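Local coordinates for acyl-CoA dehydrogenase domain protein Tcur3483 (Thermomonospora curvata, PDB 6WY9), which binds FAD and, as an acyl-CoA dehydrogenase family member, probably oxidises a CH-CH bond of its substrate, at residues L75-P80 against Q86-S91; E92-F97 against L311-T316; F97-R102 against M272-E277; Y302-A307 against K333-E338. All blocks are in the same frame, centred on the assembly; numbering follows the deposited sequence. Where two conformers were deposited one is given.

Contacts 1, 2 and 3 follow one another along helix 90-103: contact 1 fixes the loop leading into its N-terminus, and contacts 2 and 3, which share Phe97, join successive turns to helices 292-321 and 263-286. Contacts 2 and 3 thus couple the N-terminal helical domain to the C-terminal helical domain, with centres about 13 Å apart and contact 3 nested in the chain loop closed by contact 2. Contact 4 lies wholly in the C-terminal domain, between helices 292-321 and 326-350. It shares the first of these with contact 2. Its centre is about 14 Å from that of contact 2 and about 26 Å from that of contact 1. Leu311 meets Tyr335 between contacts 2 and 4.

Contact 1. Residues L75-P80 against Q86-S91; sequences LGYGWP and QGRSIS
Gly76 O receives Gln86 N at 2.9 Å on one face of its carbonyl plane, and from the other face it takes Trp79 N at 3.0 Å, the bond that closes the type I beta turn Gly76-Trp79. This turn belongs to the loop between helices 62-71 and 90-103 in the N-terminal helical domain of the acyl-CoA dehydrogenase fold, and the returning chain is laced to it by two more backbone bonds. Gly87 N reaches Trp79 O at 2.7 Å in a distinctly bent bond, with Gly87 at positive phi, and Arg88 N meets Tyr77 O at 3.1 Å in a straighter one lying in the carbonyl plane. Next outward come the polar side chains. Arg88 NE makes a weak bond of 3.3 Å to Gln86 OE1, in the plane of the guanidinium, while Arg88 NH1 forms a salt bridge with Glu92, in the first turn of helix 90-103. Trp79 turns away and donates NE1 to Val112 O. The packing centres on the Tyr77 ring, which two side chains meet, one at an edge and one over a face. Gln86 NE2, weakly hydrogen-bonded to Gly73 O, lies 3.4 Å from Tyr77 CD1 at the edge, amide and ring planes 79° apart. Arg88 instead bends at chi2 (-75°), so that its aliphatic part crosses the ring and its guanidinium runs nearly parallel to it, planes 14° apart, with Tyr77 OH over one guanidinium face, toward the rim. In the resulting CH-pi contact, Arg88 CG stands almost on the ring normal, 3.5 Å from the centroid of the Tyr77 ring.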
# COMPACT_ATOMS: atom_id res chain seq x y z
N LEU A 75 -35.07 -19.96 7.33
CA LEU A 75 -33.84 -20.42 7.97
C LEU A 75 -33.29 -21.69 7.33
O LEU A 75 -32.07 -21.82 7.15
CB LEU A 75 -34.09 -20.61 9.47
CG LEU A 75 -34.44 -19.30 10.18
CD1 LEU A 75 -34.39 -19.46 11.72
CD2 LEU A 75 -33.54 -18.15 9.70
N GLY A 76 -34.15 -22.63 6.96
CA GLY A 76 -33.60 -23.84 6.36
C GLY A 76 -33.45 -23.76 4.86
O GLY A 76 -33.29 -24.80 4.20
N TYR A 77 -33.52 -22.56 4.29
CA TYR A 77 -33.53 -22.40 2.84
C TYR A 77 -32.39 -23.16 2.18
O TYR A 77 -32.58 -23.80 1.15
CB TYR A 77 -33.44 -20.91 2.51
CG TYR A 77 -33.89 -20.56 1.11
CD1 TYR A 77 -35.22 -20.72 0.72
CD2 TYR A 77 -33.00 -20.01 0.20
CE1 TYR A 77 -35.64 -20.35 -0.57
CE2 TYR A 77 -33.41 -19.64 -1.08
CZ TYR A 77 -34.72 -19.81 -1.46
OH TYR A 77 -35.08 -19.45 -2.73
N GLY A 78 -31.19 -23.07 2.75
CA GLY A 78 -30.03 -23.75 2.20
C GLY A 78 -29.70 -25.08 2.84
O GLY A 78 -28.75 -25.75 2.41
N TRP A 79 -30.43 -25.48 3.87
CA TRP A 79 -30.13 -26.76 4.50
C TRP A 79 -30.53 -27.92 3.58
O TRP A 79 -31.47 -27.81 2.79
CB TRP A 79 -30.88 -26.89 5.82
CG TRP A 79 -30.22 -26.25 6.99
CD1 TRP A 79 -29.24 -25.29 6.98
CD2 TRP A 79 -30.49 -26.53 8.37
NE1 TRP A 79 -28.88 -24.96 8.27
CE2 TRP A 79 -29.63 -25.71 9.14
CE3 TRP A 79 -31.36 -27.40 9.03
CZ2 TRP A 79 -29.64 -25.72 10.54
CZ3 TRP A 79 -31.36 -27.42 10.42
CH2 TRP A 79 -30.51 -26.58 11.15
N PRO A 80 -29.86 -29.06 3.70
CA PRO A 80 -30.31 -30.24 2.95
C PRO A 80 -31.73 -30.61 3.35
O PRO A 80 -32.12 -30.49 4.51
CB PRO A 80 -29.31 -31.33 3.37
CG PRO A 80 -28.77 -30.86 4.70
CD PRO A 80 -28.75 -29.36 4.63
N GLN A 86 -34.72 -26.62 2.51
CA GLN A 86 -35.15 -26.59 1.11
C GLN A 86 -34.07 -27.06 0.13
O GLN A 86 -34.39 -27.35 -1.02
CB GLN A 86 -35.64 -25.19 0.74
CG GLN A 86 -36.83 -24.70 1.56
CD GLN A 86 -37.49 -23.47 0.94
OE1 GLN A 86 -37.62 -23.36 -0.28
NE2 GLN A 86 -37.89 -22.52 1.79
N GLY A 87 -32.81 -27.16 0.55
CA GLY A 87 -31.79 -27.59 -0.39
C GLY A 87 -31.54 -26.64 -1.54
O GLY A 87 -31.02 -27.06 -2.58
N ARG A 88 -31.86 -25.36 -1.38
CA ARG A 88 -31.65 -24.38 -2.44
C ARG A 88 -30.16 -24.17 -2.72
O ARG A 88 -29.28 -24.48 -1.90
CB ARG A 88 -32.30 -23.05 -2.08
CG ARG A 88 -33.82 -23.13 -1.93
CD ARG A 88 -34.53 -23.23 -3.29
NE ARG A 88 -35.99 -23.24 -3.15
CZ ARG A 88 -36.83 -22.94 -4.14
NH1 ARG A 88 -36.38 -22.60 -5.34
NH2 ARG A 88 -38.14 -22.98 -3.92
N SER A 89 -29.87 -23.62 -3.90
CA SER A 89 -28.51 -23.51 -4.40
C SER A 89 -27.78 -22.33 -3.77
O SER A 89 -28.36 -21.47 -3.10
CB SER A 89 -28.52 -23.34 -5.91
OG SER A 89 -29.15 -22.11 -6.25
N ILE A 90 -26.47 -22.29 -4.02
CA ILE A 90 -25.61 -21.25 -3.46
C ILE A 90 -26.01 -19.88 -3.98
O ILE A 90 -26.03 -18.89 -3.24
CB ILE A 90 -24.14 -21.55 -3.78
CG1 ILE A 90 -23.72 -22.84 -3.10
CG2 ILE A 90 -23.28 -20.40 -3.33
CD1 ILE A 90 -22.31 -23.24 -3.42
N SER A 91 -26.27 -19.79 -5.29
CA SER A 91 -26.79 -18.56 -5.87
C SER A 91 -28.01 -18.06 -5.11
O SER A 91 -28.06 -16.90 -4.69
CB SER A 91 -27.12 -18.81 -7.34
OG SER A 91 -25.96 -19.33 -7.99

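Contact 2. Residues E92-F97 against L311-T316; sequences EQYVLF and LNWKMT
Tyr94 reaches across to Trp313 and Thr316 with the outer part of its ring and its hydroxyl. Its CB leaves helix 92-97 toward the other helix, and a chi1 of -91°, well off a staggered value, sets the direction of the ring. The CD2-CE2 edge of the ring then runs beside the indole: CD2 lies 3.3 Å from Trp313 CZ3, and the next atom along, CE2, is 3.5 Å from Trp313 CE3. The two groups meet rim to rim, their planes 51° apart, so neither ring lies over the other. Trp313 has a second deposited conformer, and these indole distances hold for one of them. The axes of segments 92-97 and 311-316 come no nearer than 12.8 Å, at 125°; within these turns the gap is spanned by the Tyr94 ring, which links the N-terminal helical domain of the acyl-CoA dehydrogenase fold to helix 292-321 of its C-terminal helical domain. Ile263 and Ala266 of helix 263-286 also touch Tyr94. Further out, CZ lies 3.9 Å from Thr316 CG2, the methyl approaching from the opposite direction. The phenol oxygen ends at the Thr316 side chain, too close to OG1 for a sound hydrogen bond, so the modelled places of both hydroxyls are doubtful. Ile90 and Ser91, from the start of helix 90-103, also pack against Trp313, Ile90 at the same end of the indole that Tyr94 meets.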
# COMPACT_ATOMS: atom_id res chain seq x y z
N GLU A 92 -29.01 -18.93 -4.90
CA GLU A 92 -30.20 -18.52 -4.16
C GLU A 92 -29.86 -18.16 -2.71
O GLU A 92 -30.39 -17.18 -2.16
CB GLU A 92 -31.25 -19.64 -4.20
CG GLU A 92 -31.80 -19.98 -5.60
CD GLU A 92 -32.63 -21.27 -5.62
OE1 GLU A 92 -32.06 -22.38 -5.58
OE2 GLU A 92 -33.87 -21.18 -5.67
N GLN A 93 -28.99 -18.95 -2.07
CA GLN A 93 -28.59 -18.65 -0.70
C GLN A 93 -27.99 -17.25 -0.60
O GLN A 93 -28.24 -16.52 0.37
CB GLN A 93 -27.60 -19.71 -0.19
CG GLN A 93 -28.12 -21.14 -0.28
CD GLN A 93 -27.17 -22.18 0.29
OE1 GLN A 93 -27.53 -23.36 0.40
NE2 GLN A 93 -25.96 -21.76 0.66
N TYR A 94 -27.19 -16.85 -1.59
CA TYR A 94 -26.55 -15.54 -1.49
C TYR A 94 -27.56 -14.43 -1.69
O TYR A 94 -27.46 -13.37 -1.05
CB TYR A 94 -25.40 -15.41 -2.50
CG TYR A 94 -24.09 -15.85 -1.90
CD1 TYR A 94 -23.86 -15.72 -0.54
CD2 TYR A 94 -23.09 -16.44 -2.69
CE1 TYR A 94 -22.65 -16.15 0.05
CE2 TYR A 94 -21.89 -16.86 -2.12
CZ TYR A 94 -21.68 -16.72 -0.75
OH TYR A 94 -20.50 -17.11 -0.18
N VAL A 95 -28.54 -14.64 -2.58
CA VAL A 95 -29.59 -13.64 -2.73
C VAL A 95 -30.28 -13.42 -1.40
O VAL A 95 -30.49 -12.28 -0.96
CB VAL A 95 -30.60 -14.04 -3.82
CG1 VAL A 95 -31.66 -12.94 -3.98
CG2 VAL A 95 -29.92 -14.29 -5.18
N LEU A 96 -30.61 -14.51 -0.70
CA LEU A 96 -31.22 -14.41 0.63
C LEU A 96 -30.35 -13.59 1.59
O LEU A 96 -30.81 -12.60 2.18
CB LEU A 96 -31.51 -15.80 1.17
CG LEU A 96 -31.99 -15.87 2.63
CD1 LEU A 96 -33.18 -14.99 2.87
CD2 LEU A 96 -32.32 -17.32 3.01
N PHE A 97 -29.07 -13.95 1.74
CA PHE A 97 -28.20 -13.19 2.65
C PHE A 97 -28.08 -11.73 2.22
O PHE A 97 -28.04 -10.83 3.07
CB PHE A 97 -26.81 -13.84 2.72
CG PHE A 97 -26.83 -15.25 3.22
CD1 PHE A 97 -27.85 -15.70 4.06
CD2 PHE A 97 -25.84 -16.16 2.84
CE1 PHE A 97 -27.87 -17.03 4.52
CE2 PHE A 97 -25.88 -17.48 3.29
CZ PHE A 97 -26.89 -17.91 4.13
N LEU A 311 -13.55 -14.36 -5.70
CA LEU A 311 -12.88 -15.29 -4.80
C LEU A 311 -13.87 -15.89 -3.80
O LEU A 311 -13.88 -17.09 -3.57
CB LEU A 311 -11.74 -14.57 -4.10
CG LEU A 311 -10.54 -14.21 -4.98
CD1 LEU A 311 -9.59 -13.37 -4.13
CD2 LEU A 311 -9.85 -15.50 -5.49
N ASN A 312 -14.77 -15.04 -3.23
CA ASN A 312 -15.79 -15.53 -2.30
C ASN A 312 -16.66 -16.60 -2.94
O ASN A 312 -16.97 -17.63 -2.33
CB ASN A 312 -16.66 -14.37 -1.81
CG ASN A 312 -15.93 -13.51 -0.85
OD1 ASN A 312 -14.84 -13.89 -0.43
ND2 ASN A 312 -16.49 -12.34 -0.49
N TRP A 313 -17.04 -16.37 -4.20
CA TRP A 313 -17.89 -17.34 -4.88
C TRP A 313 -17.18 -18.68 -5.04
O TRP A 313 -17.73 -19.74 -4.67
CB TRP A 313 -18.33 -16.77 -6.24
CG TRP A 313 -19.24 -17.67 -6.95
CD1 TRP A 313 -19.01 -18.33 -8.11
CD2 TRP A 313 -20.56 -18.05 -6.54
NE1 TRP A 313 -20.11 -19.09 -8.47
CE2 TRP A 313 -21.07 -18.93 -7.51
CE3 TRP A 313 -21.36 -17.71 -5.44
CZ2 TRP A 313 -22.35 -19.48 -7.42
CZ3 TRP A 313 -22.63 -18.26 -5.36
CH2 TRP A 313 -23.10 -19.14 -6.33
N LYS A 314 -15.97 -18.68 -5.59
CA LYS A 314 -15.20 -19.91 -5.67
C LYS A 314 -15.08 -20.59 -4.31
O LYS A 314 -15.30 -21.80 -4.18
CB LYS A 314 -13.81 -19.63 -6.23
CG LYS A 314 -13.73 -19.13 -7.64
CD LYS A 314 -12.23 -18.98 -7.98
CE LYS A 314 -11.43 -20.31 -7.85
NZ LYS A 314 -9.95 -20.05 -7.61
N MET A 315 -14.76 -19.83 -3.26
CA MET A 315 -14.53 -20.47 -1.97
C MET A 315 -15.82 -21.01 -1.34
O MET A 315 -15.80 -22.06 -0.70
CB MET A 315 -13.80 -19.50 -1.05
CG MET A 315 -12.42 -19.12 -1.66
SD MET A 315 -11.51 -20.46 -2.56
CE MET A 315 -10.44 -19.45 -3.63
N THR A 316 -16.96 -20.34 -1.54
CA THR A 316 -18.22 -20.91 -1.08
C THR A 316 -18.50 -22.23 -1.77
O THR A 316 -18.93 -23.21 -1.13
CB THR A 316 -19.35 -19.91 -1.31
OG1 THR A 316 -19.03 -18.73 -0.60
CG2 THR A 316 -20.67 -20.44 -0.74

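Contact 3. Residues F97-R102 against M272-E277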
# COMPACT_ATOMS: atom_id res chain seq x y z
N PHE A 97 -29.07 -13.95 1.74
CA PHE A 97 -28.20 -13.19 2.65
C PHE A 97 -28.08 -11.73 2.22
O PHE A 97 -28.04 -10.83 3.07
CB PHE A 97 -26.81 -13.84 2.72
CG PHE A 97 -26.83 -15.25 3.22
CD1 PHE A 97 -27.85 -15.70 4.06
CD2 PHE A 97 -25.84 -16.16 2.84
CE1 PHE A 97 -27.87 -17.03 4.52
CE2 PHE A 97 -25.88 -17.48 3.29
CZ PHE A 97 -26.89 -17.91 4.13
N ASP A 98 -28.00 -11.47 0.92
CA ASP A 98 -27.85 -10.08 0.50
C ASP A 98 -29.10 -9.28 0.84
O ASP A 98 -29.02 -8.13 1.29
CB ASP A 98 -27.52 -9.98 -0.98
CG ASP A 98 -27.12 -8.56 -1.39
OD1 ASP A 98 -27.91 -7.93 -2.13
OD2 ASP A 98 -26.05 -8.07 -0.94
N GLU A 99 -30.27 -9.91 0.71
CA GLU A 99 -31.50 -9.16 0.92
C GLU A 99 -31.78 -8.94 2.40
O GLU A 99 -32.30 -7.87 2.76
CB GLU A 99 -32.67 -9.88 0.22
CG GLU A 99 -32.62 -9.72 -1.33
CD GLU A 99 -32.80 -8.27 -1.78
OE1 GLU A 99 -33.66 -7.57 -1.21
OE2 GLU A 99 -32.07 -7.82 -2.70
N VAL A 100 -31.41 -9.88 3.28
CA VAL A 100 -31.59 -9.65 4.72
C VAL A 100 -30.73 -8.48 5.18
O VAL A 100 -31.19 -7.59 5.91
CB VAL A 100 -31.30 -10.94 5.53
CG1 VAL A 100 -32.11 -12.09 5.01
CG2 VAL A 100 -29.82 -11.31 5.54
N GLN A 101 -29.47 -8.43 4.73
CA GLN A 101 -28.62 -7.30 5.07
C GLN A 101 -29.20 -6.00 4.53
O GLN A 101 -29.22 -4.98 5.23
CB GLN A 101 -27.22 -7.51 4.51
CG GLN A 101 -26.52 -8.57 5.27
CD GLN A 101 -25.22 -8.94 4.67
OE1 GLN A 101 -25.16 -9.68 3.69
NE2 GLN A 101 -24.14 -8.44 5.26
N ARG A 102 -29.64 -6.02 3.28
CA ARG A 102 -30.18 -4.81 2.69
C ARG A 102 -31.33 -4.27 3.52
O ARG A 102 -31.44 -3.06 3.74
CB ARG A 102 -30.61 -5.08 1.24
CG ARG A 102 -31.02 -3.83 0.48
CD ARG A 102 -31.65 -4.13 -0.88
NE ARG A 102 -32.53 -3.03 -1.29
CZ ARG A 102 -33.70 -2.77 -0.70
NH1 ARG A 102 -34.44 -1.75 -1.13
NH2 ARG A 102 -34.13 -3.53 0.32
N MET A 272 -20.98 -4.51 1.28
CA MET A 272 -20.11 -3.41 0.85
C MET A 272 -20.25 -3.11 -0.65
O MET A 272 -20.06 -1.96 -1.09
CB MET A 272 -18.64 -3.71 1.17
CG MET A 272 -18.37 -3.82 2.67
SD MET A 272 -18.94 -2.38 3.58
CE MET A 272 -18.21 -0.99 2.68
N ILE A 273 -20.53 -4.13 -1.45
CA ILE A 273 -20.79 -3.88 -2.87
C ILE A 273 -22.03 -3.01 -3.04
O ILE A 273 -22.03 -2.02 -3.80
CB ILE A 273 -20.93 -5.22 -3.62
CG1 ILE A 273 -19.56 -5.91 -3.73
CG2 ILE A 273 -21.52 -5.01 -5.04
CD1 ILE A 273 -19.62 -7.35 -4.28
N ARG A 274 -23.10 -3.34 -2.31
CA ARG A 274 -24.32 -2.53 -2.37
C ARG A 274 -24.07 -1.07 -1.94
O ARG A 274 -24.60 -0.13 -2.54
CB ARG A 274 -25.43 -3.14 -1.50
CG ARG A 274 -25.91 -4.51 -1.95
CD ARG A 274 -26.30 -4.52 -3.42
NE ARG A 274 -27.22 -5.60 -3.78
CZ ARG A 274 -28.55 -5.50 -3.71
NH1 ARG A 274 -29.14 -4.39 -3.27
NH2 ARG A 274 -29.30 -6.53 -4.07
N LEU A 275 -23.32 -0.89 -0.86
CA LEU A 275 -23.02 0.45 -0.39
C LEU A 275 -22.16 1.21 -1.40
O LEU A 275 -22.36 2.41 -1.60
CB LEU A 275 -22.32 0.36 0.98
CG LEU A 275 -23.34 0.04 2.08
CD1 LEU A 275 -22.69 -0.36 3.44
CD2 LEU A 275 -24.38 1.20 2.28
N TRP A 276 -21.18 0.55 -2.02
CA TRP A 276 -20.42 1.15 -3.11
C TRP A 276 -21.36 1.66 -4.21
O TRP A 276 -21.26 2.80 -4.65
CB TRP A 276 -19.40 0.14 -3.66
CG TRP A 276 -18.55 0.64 -4.83
CD1 TRP A 276 -17.26 1.11 -4.77
CD2 TRP A 276 -18.90 0.65 -6.22
NE1 TRP A 276 -16.81 1.46 -6.03
CE2 TRP A 276 -17.79 1.19 -6.94
CE3 TRP A 276 -20.06 0.29 -6.93
CZ2 TRP A 276 -17.81 1.35 -8.32
CZ3 TRP A 276 -20.07 0.47 -8.31
CH2 TRP A 276 -18.95 1.01 -8.99
N GLU A 277 -22.30 0.82 -4.65
CA GLU A 277 -23.28 1.26 -5.64
C GLU A 277 -24.07 2.47 -5.16
O GLU A 277 -24.37 3.37 -5.96
CB GLU A 277 -24.25 0.14 -5.96
CG GLU A 277 -23.65 -1.02 -6.67
CD GLU A 277 -24.71 -2.08 -6.91
OE1 GLU A 277 -25.43 -2.46 -5.96
OE2 GLU A 277 -24.85 -2.49 -8.07
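Asp98 OD1 is gripped by two arginines: it forms a salt bridge of 2.8 Å with Arg274 NH2 and another with Arg33 NH1 from helix 26-41. Against Arg274 it sits over a face of the guanidinium, since OD1 is also 2.9 Å from Arg274 NE and 3.0 Å from Arg274 CZ. The attraction is therefore probably largely electrostatic, without the in-plane pairing of a classic carboxylate-guanidinium fork; the two planes are 52° apart. Asp98 reaches this place with CG anti to the backbone N (chi1 -170°), its carboxylate directed at the facing helix, and OD2 rests 3.7 Å from Arg274 CG. Glu99 starts out pointing away, but its bent chain swings OE2 back to within 3.3 Å of Arg274 NH2, a weak, poorly aligned bond within a salt bridge. The firmer partner of Glu99 is Arg37, and Arg33 pairs with both acids. The result is a salt-bridge network of carboxylates and arginines, which probably offsets the closeness of Arg33 and Arg274. Arg102, its chain extended from CG to NE, brings its CD to 3.5 Å from Arg274 NH1; it also touches a crystal neighbour, which may influence its pose. The contact ties the N-terminal to the C-terminal helical domain of the acyl-CoA dehydrogenase fold: segments 97-102 and 272-277 run at 57°, with 11.1 Å between axes. Helix 26-41 supplies Arg33 and Arg37 to the acids of helix 90-103, and Arg37 also packs on Arg274, while helices 292-321 and 369-380 pack against other residues of helix 263-286.

Contact 4. Residues Y302-A307 against K333-E338; sequences YAKLEA and KAYGTE
Tyr335 OH donates a hydrogen bond of 2.7 Å to Lys304 O, joining two helices of the C-terminal helical domain of the acyl-CoA dehydrogenase fold. The hydroxyl comes to the carbonyl from well to one side, the C=O...donor angle being 109°, and only slightly tilted from its plane. Around it the first shell is aliphatic: Lys304 CB lies 3.3 Å from Tyr335 OH, and Ala307 CB, nearly one turn further along the same helix, is 4.1 Å from Tyr335 CE2. Lys304 bends at chi3 (70°), which lays its CE 4.0 Å from Tyr335 CE1, so the phenol end is held between the lysine chain and the alanine methyl. Beyond that, Lys304 NZ forms a salt bridge with Asp342 of helix 326-350, a second tie between the same helices. A chi1 of 174°, with CG opposite the backbone N, turns the Tyr335 ring toward helix 292-321, and an aromatic side chain of a neighbouring subunit packs on it. Two residues beyond, Thr337 OG1 bonds Lys333 O at 2.9 Å, from the face of that carbonyl opposite to Thr337 N. The ammonium of Lys333 is surrounded by four acceptors, Asn380 O, Ala383 O, Gly385 O and Asn387 OD1, which its three N-H must share, in a chain region that also carries the flavin-pocket residues Phe382, Val386 and Glu388. Because the phenol is the donor and its acceptor is a main-chain carbonyl, the link to Lys304 needs no charge, and it satisfies a buried hydroxyl among carbon atoms.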
# COMPACT_ATOMS: atom_id res chain seq x y z
N TYR A 302 -13.91 -0.66 -7.09
CA TYR A 302 -14.61 -1.59 -7.97
C TYR A 302 -13.72 -2.82 -8.29
O TYR A 302 -14.17 -3.98 -8.28
CB TYR A 302 -15.00 -0.87 -9.28
CG TYR A 302 -15.73 -1.70 -10.31
CD1 TYR A 302 -17.11 -1.82 -10.29
CD2 TYR A 302 -15.04 -2.36 -11.35
CE1 TYR A 302 -17.80 -2.55 -11.29
CE2 TYR A 302 -15.72 -3.09 -12.32
CZ TYR A 302 -17.11 -3.21 -12.29
OH TYR A 302 -17.78 -3.94 -13.29
N ALA A 303 -12.47 -2.56 -8.66
CA ALA A 303 -11.61 -3.67 -9.09
C ALA A 303 -11.32 -4.61 -7.93
O ALA A 303 -11.27 -5.83 -8.13
CB ALA A 303 -10.29 -3.13 -9.65
N LYS A 304 -11.14 -4.06 -6.73
CA LYS A 304 -10.84 -4.89 -5.55
C LYS A 304 -12.07 -5.65 -5.07
O LYS A 304 -11.95 -6.79 -4.61
CB LYS A 304 -10.25 -4.03 -4.43
CG LYS A 304 -8.77 -3.57 -4.72
CD LYS A 304 -8.15 -2.99 -3.47
CE LYS A 304 -7.89 -4.08 -2.43
NZ LYS A 304 -7.13 -3.44 -1.32
N LEU A 305 -13.25 -5.01 -5.17
CA LEU A 305 -14.53 -5.68 -4.91
C LEU A 305 -14.82 -6.76 -5.92
O LEU A 305 -15.46 -7.76 -5.57
CB LEU A 305 -15.71 -4.69 -4.89
CG LEU A 305 -15.74 -3.82 -3.60
CD1 LEU A 305 -16.72 -2.62 -3.82
CD2 LEU A 305 -16.13 -4.63 -2.33
N GLU A 306 -14.45 -6.55 -7.20
CA GLU A 306 -14.66 -7.61 -8.17
C GLU A 306 -13.84 -8.85 -7.80
O GLU A 306 -14.37 -9.96 -7.80
CB GLU A 306 -14.32 -7.18 -9.59
CG GLU A 306 -14.45 -8.36 -10.51
CD GLU A 306 -14.12 -8.06 -11.96
OE1 GLU A 306 -14.58 -7.02 -12.47
OE2 GLU A 306 -13.40 -8.88 -12.59
N ALA A 307 -12.56 -8.68 -7.49
CA ALA A 307 -11.75 -9.84 -7.10
C ALA A 307 -12.33 -10.53 -5.86
O ALA A 307 -12.45 -11.76 -5.82
CB ALA A 307 -10.29 -9.42 -6.84
N LYS A 333 -10.17 -15.12 3.01
CA LYS A 333 -10.65 -14.37 4.17
C LYS A 333 -9.75 -13.16 4.44
O LYS A 333 -10.24 -12.06 4.74
CB LYS A 333 -10.74 -15.31 5.38
CG LYS A 333 -11.36 -14.76 6.66
CD LYS A 333 -10.37 -13.87 7.42
CE LYS A 333 -10.87 -13.58 8.85
NZ LYS A 333 -9.92 -12.63 9.56
N ALA A 334 -8.43 -13.32 4.37
CA ALA A 334 -7.62 -12.14 4.68
C ALA A 334 -7.81 -11.06 3.62
O ALA A 334 -7.94 -9.87 3.94
CB ALA A 334 -6.14 -12.52 4.83
N TYR A 335 -7.83 -11.46 2.34
CA TYR A 335 -8.05 -10.47 1.28
C TYR A 335 -9.41 -9.78 1.44
O TYR A 335 -9.50 -8.54 1.39
CB TYR A 335 -7.96 -11.14 -0.11
CG TYR A 335 -8.32 -10.12 -1.18
CD1 TYR A 335 -7.46 -9.06 -1.46
CD2 TYR A 335 -9.56 -10.18 -1.85
CE1 TYR A 335 -7.80 -8.08 -2.41
CE2 TYR A 335 -9.91 -9.22 -2.80
CZ TYR A 335 -9.04 -8.16 -3.06
OH TYR A 335 -9.39 -7.19 -4.00
N GLY A 336 -10.47 -10.57 1.67
CA GLY A 336 -11.81 -9.97 1.72
C GLY A 336 -11.98 -9.00 2.88
O GLY A 336 -12.42 -7.86 2.69
N THR A 337 -11.58 -9.42 4.09
CA THR A 337 -11.71 -8.52 5.25
C THR A 337 -10.83 -7.26 5.13
O THR A 337 -11.25 -6.16 5.53
CB THR A 337 -11.43 -9.28 6.57
OG1 THR A 337 -10.09 -9.81 6.56
CG2 THR A 337 -12.43 -10.43 6.75
N GLU A 338 -9.63 -7.36 4.55
CA GLU A 338 -8.87 -6.13 4.35
C GLU A 338 -9.49 -5.26 3.26
O GLU A 338 -9.45 -4.01 3.35
CB GLU A 338 -7.38 -6.45 4.05
CG GLU A 338 -6.76 -7.10 5.35
CD GLU A 338 -5.41 -7.73 5.12
OE1 GLU A 338 -4.89 -7.68 3.98
OE2 GLU A 338 -4.90 -8.34 6.07